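Local coordinates for uncharacterized protein (Bacteroides ovatus, PDB 4DQA) that is of unknown function but probably binds carbohydrate, pairing an N-terminal E-set-like domain with a concanavalin A-like lectin/glucanase domain, at residues 143-148 / 277-282; 166-171 / 283-288; 220-225 / 240-245; 314-319 / 334-339. One frame throughout, in Å; residues are numbered along the deposited sequence. Where two conformers were deposited one is given.

Contact 1: 143-148 / 277-282; sequences GNFSNH and RPFHGK
F279 turns CG anti to its own backbone N (chi1 -172°), and from there its ring reaches F145. The contact is CB to ring edge: CB of F145 comes up at the edge of the F279 ring, near its plane, 3.9 Å from CD2. Just beyond them F145 and G281 form an antiparallel hydrogen-bonded pair. F145 N gives its proton to G281 O at 2.8 Å, nearly along the C=O axis, and G281 N answers to F145 O at 3.0 Å. The chain turns a corner at G281, which has no side chain, and the F279 ring packs close beside that glycine. One residue further on, the CA-H of K282 points at G143 O, 3.1 Å from CA.

On the other face of the sheet, N144 and K282 cross obliquely and are joined through water. The water donates to N144 OD1 (2.7 Å) and accepts from K282 NZ (2.9 Å), and OD1 also has a weak bond from K346 NZ. Further along, S146 N, in the ring plane of H148, donates to ND1. H148 N donates to a second water at 2.9 Å, and that water sits 2.7 Å from F279 O. H280, nearby, stacks its ring on Y173.

One matched pair of backbone bonds therefore fixes the register; water joins N144 to K282 alongside the pairing, and a second water links H148 N with F279 O. F145 and F279 are buried, whereas N144 and K282 are partly exposed and share a water.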
# COMPACT_ATOMS: atom_id res chain seq x y z
N GLY A 143 -5.15 12.26 -9.30
CA GLY A 143 -4.79 13.32 -10.22
C GLY A 143 -5.56 13.28 -11.51
O GLY A 143 -5.75 12.20 -12.09
N ASN A 144 -6.05 14.44 -11.94
CA ASN A 144 -6.82 14.56 -13.16
C ASN A 144 -5.99 14.73 -14.40
O ASN A 144 -5.05 15.53 -14.41
CB ASN A 144 -7.81 15.72 -13.08
CG ASN A 144 -8.90 15.60 -14.12
OD1 ASN A 144 -9.62 14.61 -14.16
ND2 ASN A 144 -9.02 16.60 -14.94
N PHE A 145 -6.36 14.02 -15.46
CA PHE A 145 -5.72 14.17 -16.77
C PHE A 145 -6.82 14.42 -17.78
O PHE A 145 -7.77 13.65 -17.91
CB PHE A 145 -4.95 12.91 -17.13
CG PHE A 145 -3.72 12.72 -16.30
CD1 PHE A 145 -3.80 12.17 -15.03
CD2 PHE A 145 -2.47 13.14 -16.77
CE1 PHE A 145 -2.70 12.03 -14.26
CE2 PHE A 145 -1.34 12.98 -15.99
CZ PHE A 145 -1.46 12.43 -14.73
N SER A 146 -6.73 15.58 -18.40
CA SER A 146 -7.57 16.00 -19.48
C SER A 146 -6.72 16.90 -20.36
O SER A 146 -6.91 18.13 -20.39
CB SER A 146 -8.77 16.75 -18.92
OG SER A 146 -9.62 17.18 -19.97
N ASN A 147 -5.77 16.28 -21.07
CA ASN A 147 -4.74 16.99 -21.82
C ASN A 147 -3.66 17.59 -20.90
O ASN A 147 -3.32 18.77 -20.98
CB ASN A 147 -5.32 18.05 -22.75
CG ASN A 147 -4.39 18.40 -23.89
OD1 ASN A 147 -3.64 17.55 -24.37
ND2 ASN A 147 -4.42 19.65 -24.33
N HIS A 148 -3.16 16.73 -20.01
CA HIS A 148 -2.10 17.03 -19.06
C HIS A 148 -0.97 16.05 -19.18
O HIS A 148 -1.15 14.86 -19.44
CB HIS A 148 -2.68 17.02 -17.64
CG HIS A 148 -3.69 18.08 -17.44
ND1 HIS A 148 -5.02 17.89 -17.73
CD2 HIS A 148 -3.55 19.38 -17.13
CE1 HIS A 148 -5.68 19.03 -17.54
NE2 HIS A 148 -4.81 19.94 -17.17
N ARG A 277 -1.69 12.04 -27.98
CA ARG A 277 -2.30 10.87 -27.38
C ARG A 277 -2.61 11.03 -25.88
O ARG A 277 -2.28 10.17 -25.04
CB ARG A 277 -1.45 9.63 -27.67
CG ARG A 277 -1.33 9.37 -29.16
CD ARG A 277 -0.11 8.54 -29.52
NE ARG A 277 0.13 8.61 -30.95
CZ ARG A 277 1.17 8.07 -31.55
NH1 ARG A 277 2.02 7.32 -30.88
NH2 ARG A 277 1.33 8.26 -32.85
N PRO A 278 -3.31 12.11 -25.53
CA PRO A 278 -3.59 12.32 -24.10
C PRO A 278 -4.52 11.29 -23.47
O PRO A 278 -5.49 10.83 -24.10
CB PRO A 278 -4.28 13.69 -24.07
CG PRO A 278 -4.86 13.86 -25.46
CD PRO A 278 -3.90 13.15 -26.38
N PHE A 279 -4.23 10.98 -22.21
CA PHE A 279 -5.11 10.22 -21.38
C PHE A 279 -6.21 11.11 -20.86
O PHE A 279 -5.97 12.25 -20.49
CB PHE A 279 -4.29 9.71 -20.20
CG PHE A 279 -4.99 8.74 -19.30
CD1 PHE A 279 -5.04 7.41 -19.63
CD2 PHE A 279 -5.47 9.13 -18.07
CE1 PHE A 279 -5.67 6.50 -18.79
CE2 PHE A 279 -6.08 8.21 -17.21
CZ PHE A 279 -6.18 6.90 -17.57
N HIS A 280 -7.44 10.57 -20.81
CA HIS A 280 -8.55 11.28 -20.19
C HIS A 280 -9.09 10.45 -19.06
O HIS A 280 -9.75 9.43 -19.27
CB HIS A 280 -9.65 11.53 -21.21
CG HIS A 280 -9.23 12.49 -22.27
ND1 HIS A 280 -8.61 12.11 -23.43
CD2 HIS A 280 -9.28 13.85 -22.29
CE1 HIS A 280 -8.34 13.18 -24.16
NE2 HIS A 280 -8.72 14.25 -23.48
N GLY A 281 -8.79 10.87 -17.83
CA GLY A 281 -9.16 10.11 -16.64
C GLY A 281 -8.33 10.52 -15.46
O GLY A 281 -7.79 11.63 -15.43
N LYS A 282 -8.27 9.66 -14.47
CA LYS A 282 -7.50 9.91 -13.26
C LYS A 282 -6.43 8.86 -13.07
O LYS A 282 -6.58 7.71 -13.50
CB LYS A 282 -8.41 9.93 -12.04
CG LYS A 282 -9.46 11.02 -12.06
CD LYS A 282 -10.36 10.87 -10.83
CE LYS A 282 -11.48 11.86 -10.76
NZ LYS A 282 -12.50 11.55 -11.81
O HOH W 1 -11.54 12.70 -14.31
O HOH W 2 -3.91 13.98 -20.53

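Contact 2: 166-171 / 283-288; sequences EALINV and MSEVRV
E166 and R287 pair twice, through backbone and side chain. E166 N donates to R287 O at 3.0 Å and R287 N to E166 O at 2.8 Å; two residues on, L168 N reaches S284 O at 2.8 Å and S284 N returns to L168 O at 2.9 Å. The register slips by one between these pairs. E285 and V286, which both face Y316 in a G1 beta bulge, accompany the slip, and the carbonyl O of E285 receives the CA-H of A167 almost straight (171° at the hydrogen).

With CG between backbone N and carbonyl carbon (chi1 61°), E166 reaches the edge of the R287 guanidinium. OE2 forms a salt bridge to NH1 at 2.9 Å, the N-H bond in it weak and the carboxylate and guanidinium planes 86° apart; W289 NE1 also donates to OE2. A water lies 2.8 Å from OE1, which has a weak bond from H225 NE2. R287 NH2 holds E285 OE1 at 2.7 Å, in the guanidinium plane and on the anti lone pair, and also donates to N301 O. E285 is shared further: Y315 OH bonds OE1, and K317 NZ pairs with OE2.

Two buried carboxylates thus meet an arginine and a lysine, probably balancing charge within the sheet.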
# COMPACT_ATOMS: atom_id res chain seq x y z
N GLU A 166 3.94 1.03 -13.09
CA GLU A 166 2.64 0.69 -12.50
C GLU A 166 1.86 1.93 -12.14
O GLU A 166 2.42 3.00 -11.94
CB GLU A 166 2.72 -0.25 -11.29
CG GLU A 166 3.50 0.32 -10.14
CD GLU A 166 3.50 -0.56 -8.90
OE1 GLU A 166 2.51 -1.29 -8.70
OE2 GLU A 166 4.46 -0.50 -8.09
N ALA A 167 0.54 1.79 -12.12
CA ALA A 167 -0.35 2.89 -11.74
C ALA A 167 -1.73 2.36 -11.44
O ALA A 167 -2.15 1.32 -11.98
CB ALA A 167 -0.47 3.89 -12.86
N LEU A 168 -2.46 3.10 -10.62
CA LEU A 168 -3.92 2.98 -10.54
C LEU A 168 -4.48 3.97 -11.55
O LEU A 168 -4.09 5.15 -11.57
CB LEU A 168 -4.45 3.32 -9.15
CG LEU A 168 -4.05 2.35 -8.06
CD1 LEU A 168 -4.19 2.99 -6.67
CD2 LEU A 168 -4.84 1.05 -8.13
N ILE A 169 -5.41 3.50 -12.39
CA ILE A 169 -6.02 4.34 -13.42
C ILE A 169 -7.53 4.18 -13.42
O ILE A 169 -8.08 3.16 -13.05
CB ILE A 169 -5.48 4.04 -14.85
CG1 ILE A 169 -5.89 2.64 -15.30
CG2 ILE A 169 -3.97 4.24 -14.87
CD1 ILE A 169 -5.57 2.39 -16.76
N ASN A 170 -8.18 5.25 -13.87
CA ASN A 170 -9.62 5.28 -14.03
C ASN A 170 -9.90 6.13 -15.25
O ASN A 170 -9.67 7.33 -15.26
CB ASN A 170 -10.28 5.88 -12.79
CG ASN A 170 -11.79 5.79 -12.83
OD1 ASN A 170 -12.39 5.97 -13.88
ND2 ASN A 170 -12.40 5.46 -11.70
N VAL A 171 -10.37 5.48 -16.31
CA VAL A 171 -10.51 6.12 -17.60
C VAL A 171 -11.88 6.79 -17.75
O VAL A 171 -12.92 6.16 -17.54
CB VAL A 171 -10.36 5.07 -18.72
CG1 VAL A 171 -10.47 5.72 -20.08
CG2 VAL A 171 -9.04 4.36 -18.60
N MSE A 283 -5.34 9.25 -12.41
CA MSE A 283 -4.30 8.32 -12.03
C MSE A 283 -3.96 8.52 -10.56
O MSE A 283 -4.11 9.60 -10.01
CB MSE A 283 -3.01 8.48 -12.84
CG MSE A 283 -3.24 8.37 -14.33
SE MSE A 283 -1.52 8.09 -15.21
CE MSE A 283 -1.97 8.77 -16.97
N SER A 284 -3.43 7.45 -9.99
CA SER A 284 -2.98 7.44 -8.60
C SER A 284 -1.85 6.45 -8.49
O SER A 284 -1.80 5.46 -9.21
CB SER A 284 -4.15 7.04 -7.72
OG SER A 284 -3.77 6.80 -6.36
N GLU A 285 -0.93 6.68 -7.56
CA GLU A 285 0.10 5.68 -7.25
C GLU A 285 0.88 5.26 -8.49
O GLU A 285 1.08 4.06 -8.78
CB GLU A 285 -0.49 4.46 -6.54
CG GLU A 285 -1.09 4.77 -5.21
CD GLU A 285 -0.05 5.26 -4.22
OE1 GLU A 285 0.94 4.53 -4.00
OE2 GLU A 285 -0.20 6.39 -3.69
N VAL A 286 1.35 6.26 -9.20
CA VAL A 286 2.14 6.07 -10.43
C VAL A 286 3.60 5.85 -10.07
O VAL A 286 4.19 6.66 -9.36
CB VAL A 286 2.03 7.31 -11.32
CG1 VAL A 286 2.91 7.19 -12.55
CG2 VAL A 286 0.59 7.58 -11.71
N ARG A 287 4.17 4.73 -10.52
CA ARG A 287 5.54 4.37 -10.15
C ARG A 287 6.34 3.82 -11.29
O ARG A 287 5.82 3.12 -12.14
CB ARG A 287 5.56 3.34 -9.02
CG ARG A 287 4.61 3.66 -7.88
CD ARG A 287 4.62 2.53 -6.84
NE ARG A 287 3.51 2.71 -5.90
CZ ARG A 287 2.80 1.73 -5.39
NH1 ARG A 287 3.07 0.46 -5.69
NH2 ARG A 287 1.81 2.00 -4.56
N VAL A 288 7.65 4.07 -11.24
CA VAL A 288 8.59 3.38 -12.11
C VAL A 288 9.65 2.77 -11.21
O VAL A 288 10.16 3.46 -10.31
CB VAL A 288 9.29 4.31 -13.08
CG1 VAL A 288 10.32 3.53 -13.92
CG2 VAL A 288 8.30 4.97 -14.02
O HOH W 3 2.08 -2.41 -6.21

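Contact 3: 220-225 / 240-245; sequences TNRWYH and YVNGEK
N242 grips H225 from both its backbone and its side chain. N242 N donates to H225 O at 2.8 Å, and the amide OD1 of N242 accepts H225 N at 2.9 Å, the donor lying almost straight beyond the CG-OD1 bond (167°). CG of N242 is anti to the carbonyl carbon, beside its own backbone N (chi1 -65°), as the amide turns to H225. The same H225 O also meets the CA-H of V241.

Y224 closes the first shell. Its CD1 touches V241 CG1 at 3.7 Å and lies 3.9 Å from N242 ND2; the tyrosine ring and the amide are close to parallel, their planes 16° apart, though the approach is oblique to the ring.

Two waters form the next shell. One accepts from N242 ND2 at 3.0 Å and from R222 NE at 2.8 Å, in the guanidinium plane, while donating to W223 O at 2.6 Å, which ties the amide's other end to the incoming chain. The second accepts G243 N at 2.9 Å and lies in the ring plane of H225, bonded to ND1. Further out, Y224 OH bonds L219 N, fixing the tip of the ring, and Y240 is paired through its backbone with A227.

What positions N242 is the turn itself. V241 and E244 bond each other in both directions around N242 and G243, whose positive phi values suit a type I' turn. This is the classic two-residue beta hairpin, here linking strands 236-241 and 244-250 within an antiparallel meander of the concanavalin A-like sheet.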
# COMPACT_ATOMS: atom_id res chain seq x y z
N THR A 220 -14.61 2.08 -18.77
CA THR A 220 -14.51 3.43 -18.23
C THR A 220 -15.11 3.46 -16.82
O THR A 220 -15.86 2.57 -16.41
CB THR A 220 -15.28 4.47 -19.07
OG1 THR A 220 -16.69 4.17 -19.04
CG2 THR A 220 -14.80 4.49 -20.51
N ASN A 221 -14.76 4.51 -16.08
CA ASN A 221 -15.37 4.79 -14.78
C ASN A 221 -15.19 3.63 -13.81
O ASN A 221 -16.10 3.29 -13.06
CB ASN A 221 -16.86 5.12 -14.95
CG ASN A 221 -17.48 5.72 -13.68
OD1 ASN A 221 -16.82 6.43 -12.92
ND2 ASN A 221 -18.74 5.42 -13.45
N ARG A 222 -14.00 3.02 -13.86
CA ARG A 222 -13.65 1.90 -12.99
C ARG A 222 -12.16 2.02 -12.67
O ARG A 222 -11.34 2.23 -13.58
CB ARG A 222 -13.94 0.59 -13.71
CG ARG A 222 -13.53 -0.61 -12.95
CD ARG A 222 -14.18 -1.83 -13.46
NE ARG A 222 -13.54 -3.00 -12.87
CZ ARG A 222 -13.91 -4.24 -13.09
NH1 ARG A 222 -14.95 -4.49 -13.90
NH2 ARG A 222 -13.25 -5.23 -12.52
N TRP A 223 -11.80 1.88 -11.40
CA TRP A 223 -10.38 1.81 -11.05
C TRP A 223 -9.79 0.45 -11.39
O TRP A 223 -10.38 -0.58 -11.09
CB TRP A 223 -10.17 2.09 -9.56
CG TRP A 223 -10.32 3.53 -9.22
CD1 TRP A 223 -11.41 4.14 -8.65
CD2 TRP A 223 -9.37 4.56 -9.49
NE1 TRP A 223 -11.17 5.49 -8.54
CE2 TRP A 223 -9.94 5.77 -9.07
CE3 TRP A 223 -8.09 4.57 -10.05
CZ2 TRP A 223 -9.25 6.98 -9.18
CZ3 TRP A 223 -7.41 5.77 -10.15
CH2 TRP A 223 -8.00 6.97 -9.74
N TYR A 224 -8.61 0.49 -12.01
CA TYR A 224 -7.78 -0.68 -12.26
C TYR A 224 -6.37 -0.42 -11.79
O TYR A 224 -5.85 0.69 -11.97
CB TYR A 224 -7.70 -0.97 -13.75
CG TYR A 224 -8.96 -1.41 -14.43
CD1 TYR A 224 -9.34 -2.73 -14.43
CD2 TYR A 224 -9.76 -0.50 -15.11
CE1 TYR A 224 -10.49 -3.14 -15.09
CE2 TYR A 224 -10.89 -0.88 -15.76
CZ TYR A 224 -11.26 -2.19 -15.76
OH TYR A 224 -12.40 -2.57 -16.45
N HIS A 225 -5.72 -1.44 -11.25
CA HIS A 225 -4.28 -1.37 -11.11
C HIS A 225 -3.65 -1.99 -12.34
O HIS A 225 -4.03 -3.11 -12.73
CB HIS A 225 -3.80 -2.11 -9.86
CG HIS A 225 -2.35 -1.92 -9.60
ND1 HIS A 225 -1.40 -2.87 -9.90
CD2 HIS A 225 -1.68 -0.87 -9.06
CE1 HIS A 225 -0.21 -2.41 -9.58
NE2 HIS A 225 -0.35 -1.20 -9.06
N TYR A 240 -0.03 -6.73 -16.20
CA TYR A 240 -0.85 -7.19 -15.11
C TYR A 240 -1.98 -6.20 -14.84
O TYR A 240 -1.76 -4.99 -14.85
CB TYR A 240 0.00 -7.31 -13.83
CG TYR A 240 1.13 -8.31 -13.90
CD1 TYR A 240 2.33 -7.98 -14.49
CD2 TYR A 240 0.99 -9.57 -13.35
CE1 TYR A 240 3.37 -8.89 -14.56
CE2 TYR A 240 2.03 -10.49 -13.42
CZ TYR A 240 3.22 -10.12 -14.02
OH TYR A 240 4.28 -11.01 -14.09
N VAL A 241 -3.18 -6.72 -14.61
CA VAL A 241 -4.33 -5.90 -14.29
C VAL A 241 -4.89 -6.46 -12.98
O VAL A 241 -5.24 -7.63 -12.91
CB VAL A 241 -5.37 -5.94 -15.38
CG1 VAL A 241 -6.60 -5.13 -14.98
CG2 VAL A 241 -4.79 -5.40 -16.69
N ASN A 242 -4.97 -5.61 -11.97
CA ASN A 242 -5.48 -6.00 -10.64
C ASN A 242 -4.73 -7.20 -10.12
O ASN A 242 -5.31 -8.10 -9.51
CB ASN A 242 -6.98 -6.25 -10.68
CG ASN A 242 -7.76 -5.00 -11.00
OD1 ASN A 242 -7.22 -3.87 -10.91
ND2 ASN A 242 -9.00 -5.17 -11.38
N GLY A 243 -3.44 -7.20 -10.39
CA GLY A 243 -2.56 -8.26 -9.90
C GLY A 243 -2.57 -9.56 -10.70
O GLY A 243 -1.82 -10.48 -10.38
N GLU A 244 -3.44 -9.65 -11.72
CA GLU A 244 -3.51 -10.83 -12.57
C GLU A 244 -2.76 -10.61 -13.88
O GLU A 244 -2.90 -9.57 -14.52
CB GLU A 244 -4.97 -11.18 -12.91
CG GLU A 244 -5.89 -11.49 -11.72
CD GLU A 244 -7.32 -11.76 -12.17
OE1 GLU A 244 -7.53 -12.69 -12.98
OE2 GLU A 244 -8.24 -11.04 -11.72
N LYS A 245 -1.97 -11.59 -14.31
CA LYS A 245 -1.23 -11.44 -15.56
C LYS A 245 -2.21 -11.59 -16.72
O LYS A 245 -2.83 -12.64 -16.87
CB LYS A 245 -0.11 -12.48 -15.66
CG LYS A 245 0.82 -12.28 -16.86
CD LYS A 245 2.08 -13.14 -16.77
CE LYS A 245 3.00 -12.91 -17.96
NZ LYS A 245 4.22 -13.76 -17.93
O HOH W 4 -11.16 -3.07 -11.47
O HOH W 5 -1.74 -5.15 -11.63

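Contact 4: 314-319 / 334-339; sequences LYYKLD and GRINGT
Y316 lays its hydroxyl end over the 334-339 backbone: OH stands 3.8 Å from I336 CG2 and 3.5 Å from G338 CA. The clear hydrogen bond of that hydroxyl goes to I329 O, whose residue is also bonded to G338 through the backbone, so the tyrosine tip, bonded to I329 O, lies beside the pairing of strands 328-330 and 337-340. G338 has no side chain, and the tyrosine oxygen comes close on the side where one would point.

I336 brings CG2 to the hydroxyl by setting it anti to its backbone N, while CG1 stays anti to the carbonyl carbon (chi1 -59°). L314 crosses the isoleucine at about a right angle, its CD1 resting against CB, CG1 and CG2. The closest of these, CD1 to CG1 at 3.3 Å, is shorter than a normal carbon contact, but L314 was modelled in two conformers, which makes that tightness doubtful.

The two segments belong to different sheets of the concanavalin A-like beta sandwich: strand 312-316 lies in the large antiparallel sheet, and strand 337-340 in the smaller one. Between them the layer is filled by L314, Y316 and I336, with I150 and V152 of the neighbouring strand 150-152 packed alongside. D331 straddles the junction, OD1 accepting I336 N and OD2 accepting Y315 N. Y315 itself leads away to the other side of its sheet, where K317 NZ donates to its hydroxyl at 3.1 Å.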
# COMPACT_ATOMS: atom_id res chain seq x y z
N LEU A 314 10.73 6.52 -9.49
CA LEU A 314 9.77 7.60 -9.65
C LEU A 314 8.51 7.21 -8.92
O LEU A 314 8.07 6.06 -9.01
CB LEU A 314 9.44 7.79 -11.12
CG LEU A 314 8.43 8.91 -11.40
CD1 LEU A 314 9.12 10.23 -11.15
CD2 LEU A 314 7.84 8.83 -12.79
N TYR A 315 7.92 8.15 -8.19
CA TYR A 315 6.67 7.88 -7.46
C TYR A 315 5.83 9.12 -7.37
O TYR A 315 6.20 10.08 -6.71
CB TYR A 315 7.03 7.40 -6.05
CG TYR A 315 5.90 6.87 -5.19
CD1 TYR A 315 4.64 6.55 -5.70
CD2 TYR A 315 6.12 6.67 -3.84
CE1 TYR A 315 3.63 6.03 -4.87
CE2 TYR A 315 5.14 6.18 -3.01
CZ TYR A 315 3.92 5.82 -3.53
OH TYR A 315 2.97 5.33 -2.66
N TYR A 316 4.67 9.10 -8.02
CA TYR A 316 3.68 10.14 -7.84
C TYR A 316 2.43 9.54 -7.24
O TYR A 316 1.70 8.79 -7.92
CB TYR A 316 3.33 10.82 -9.18
CG TYR A 316 4.41 11.73 -9.72
CD1 TYR A 316 4.73 12.91 -9.06
CD2 TYR A 316 5.13 11.40 -10.86
CE1 TYR A 316 5.71 13.76 -9.54
CE2 TYR A 316 6.10 12.24 -11.36
CZ TYR A 316 6.41 13.41 -10.69
OH TYR A 316 7.39 14.26 -11.16
N LYS A 317 2.13 9.90 -6.00
CA LYS A 317 0.88 9.45 -5.37
C LYS A 317 -0.32 10.12 -6.03
O LYS A 317 -1.36 9.49 -6.22
CB LYS A 317 0.89 9.74 -3.87
CG LYS A 317 2.01 8.99 -3.16
CD LYS A 317 2.00 9.14 -1.62
CE LYS A 317 0.80 8.45 -0.97
NZ LYS A 317 0.81 6.95 -1.19
N LEU A 318 -0.17 11.40 -6.33
CA LEU A 318 -1.25 12.25 -6.86
C LEU A 318 -2.46 12.34 -5.92
O LEU A 318 -3.61 12.29 -6.36
CB LEU A 318 -1.64 11.87 -8.31
CG LEU A 318 -0.48 11.78 -9.27
CD1 LEU A 318 -0.96 11.35 -10.65
CD2 LEU A 318 0.31 13.07 -9.36
N ASP A 319 -2.17 12.46 -4.64
CA ASP A 319 -3.18 12.61 -3.61
C ASP A 319 -3.13 13.97 -2.95
O ASP A 319 -3.81 14.19 -1.95
CB ASP A 319 -3.04 11.51 -2.56
CG ASP A 319 -1.75 11.62 -1.75
OD1 ASP A 319 -0.86 12.39 -2.16
OD2 ASP A 319 -1.64 10.90 -0.73
N GLY A 334 11.73 12.23 -3.95
CA GLY A 334 12.67 13.34 -3.90
C GLY A 334 13.70 13.31 -5.02
O GLY A 334 14.62 14.13 -5.03
N ARG A 335 13.57 12.37 -5.95
CA ARG A 335 14.59 12.20 -6.99
C ARG A 335 14.26 12.92 -8.30
O ARG A 335 15.18 13.27 -9.06
CB ARG A 335 14.83 10.72 -7.31
CG ARG A 335 15.38 9.97 -6.13
CD ARG A 335 15.39 8.47 -6.37
NE ARG A 335 16.27 8.05 -7.46
CZ ARG A 335 17.58 7.87 -7.36
NH1 ARG A 335 18.19 8.10 -6.21
NH2 ARG A 335 18.29 7.47 -8.41
N ILE A 336 12.97 13.14 -8.53
CA ILE A 336 12.48 13.60 -9.83
C ILE A 336 11.71 14.90 -9.73
O ILE A 336 10.74 15.00 -8.98
CB ILE A 336 11.51 12.59 -10.46
CG1 ILE A 336 12.18 11.22 -10.65
CG2 ILE A 336 10.97 13.10 -11.82
CD1 ILE A 336 13.40 11.28 -11.47
N ASN A 337 12.13 15.90 -10.50
CA ASN A 337 11.33 17.12 -10.66
C ASN A 337 10.71 17.10 -12.03
O ASN A 337 11.37 17.43 -13.02
CB ASN A 337 12.25 18.33 -10.54
CG ASN A 337 12.82 18.48 -9.16
OD1 ASN A 337 12.14 18.26 -8.18
ND2 ASN A 337 14.10 18.84 -9.08
N GLY A 338 9.46 16.69 -12.13
CA GLY A 338 8.78 16.56 -13.40
C GLY A 338 8.20 17.89 -13.86
O GLY A 338 7.76 18.69 -13.04
N THR A 339 8.25 18.14 -15.15
CA THR A 339 7.69 19.37 -15.70
C THR A 339 6.26 19.07 -16.10
O THR A 339 5.97 18.01 -16.70
CB THR A 339 8.50 19.85 -16.92
OG1 THR A 339 9.82 20.25 -16.47
CG2 THR A 339 7.87 21.07 -17.58

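Contacts 1, 2 and 3 all lie in the large antiparallel sheet, and contact 4 joins that sheet to the smaller one. Contacts 1 and 2 run on along the chain, from 277-282 into strand 282-289: K282 N bonds N170 O, and G143 N bonds M283 O. Contact 2 is buried throughout and is the one built on charge; it passes to contact 3 through I169 N to Y224 O. Contact 3, also buried, relies on an asparagine and water at a hairpin end. Contact 1 is partly buried, with water bridges. Contact 4 is buried and largely apolar between layers, with no clear hydrogen bond across it, and its L318 packs on F145 of contact 1.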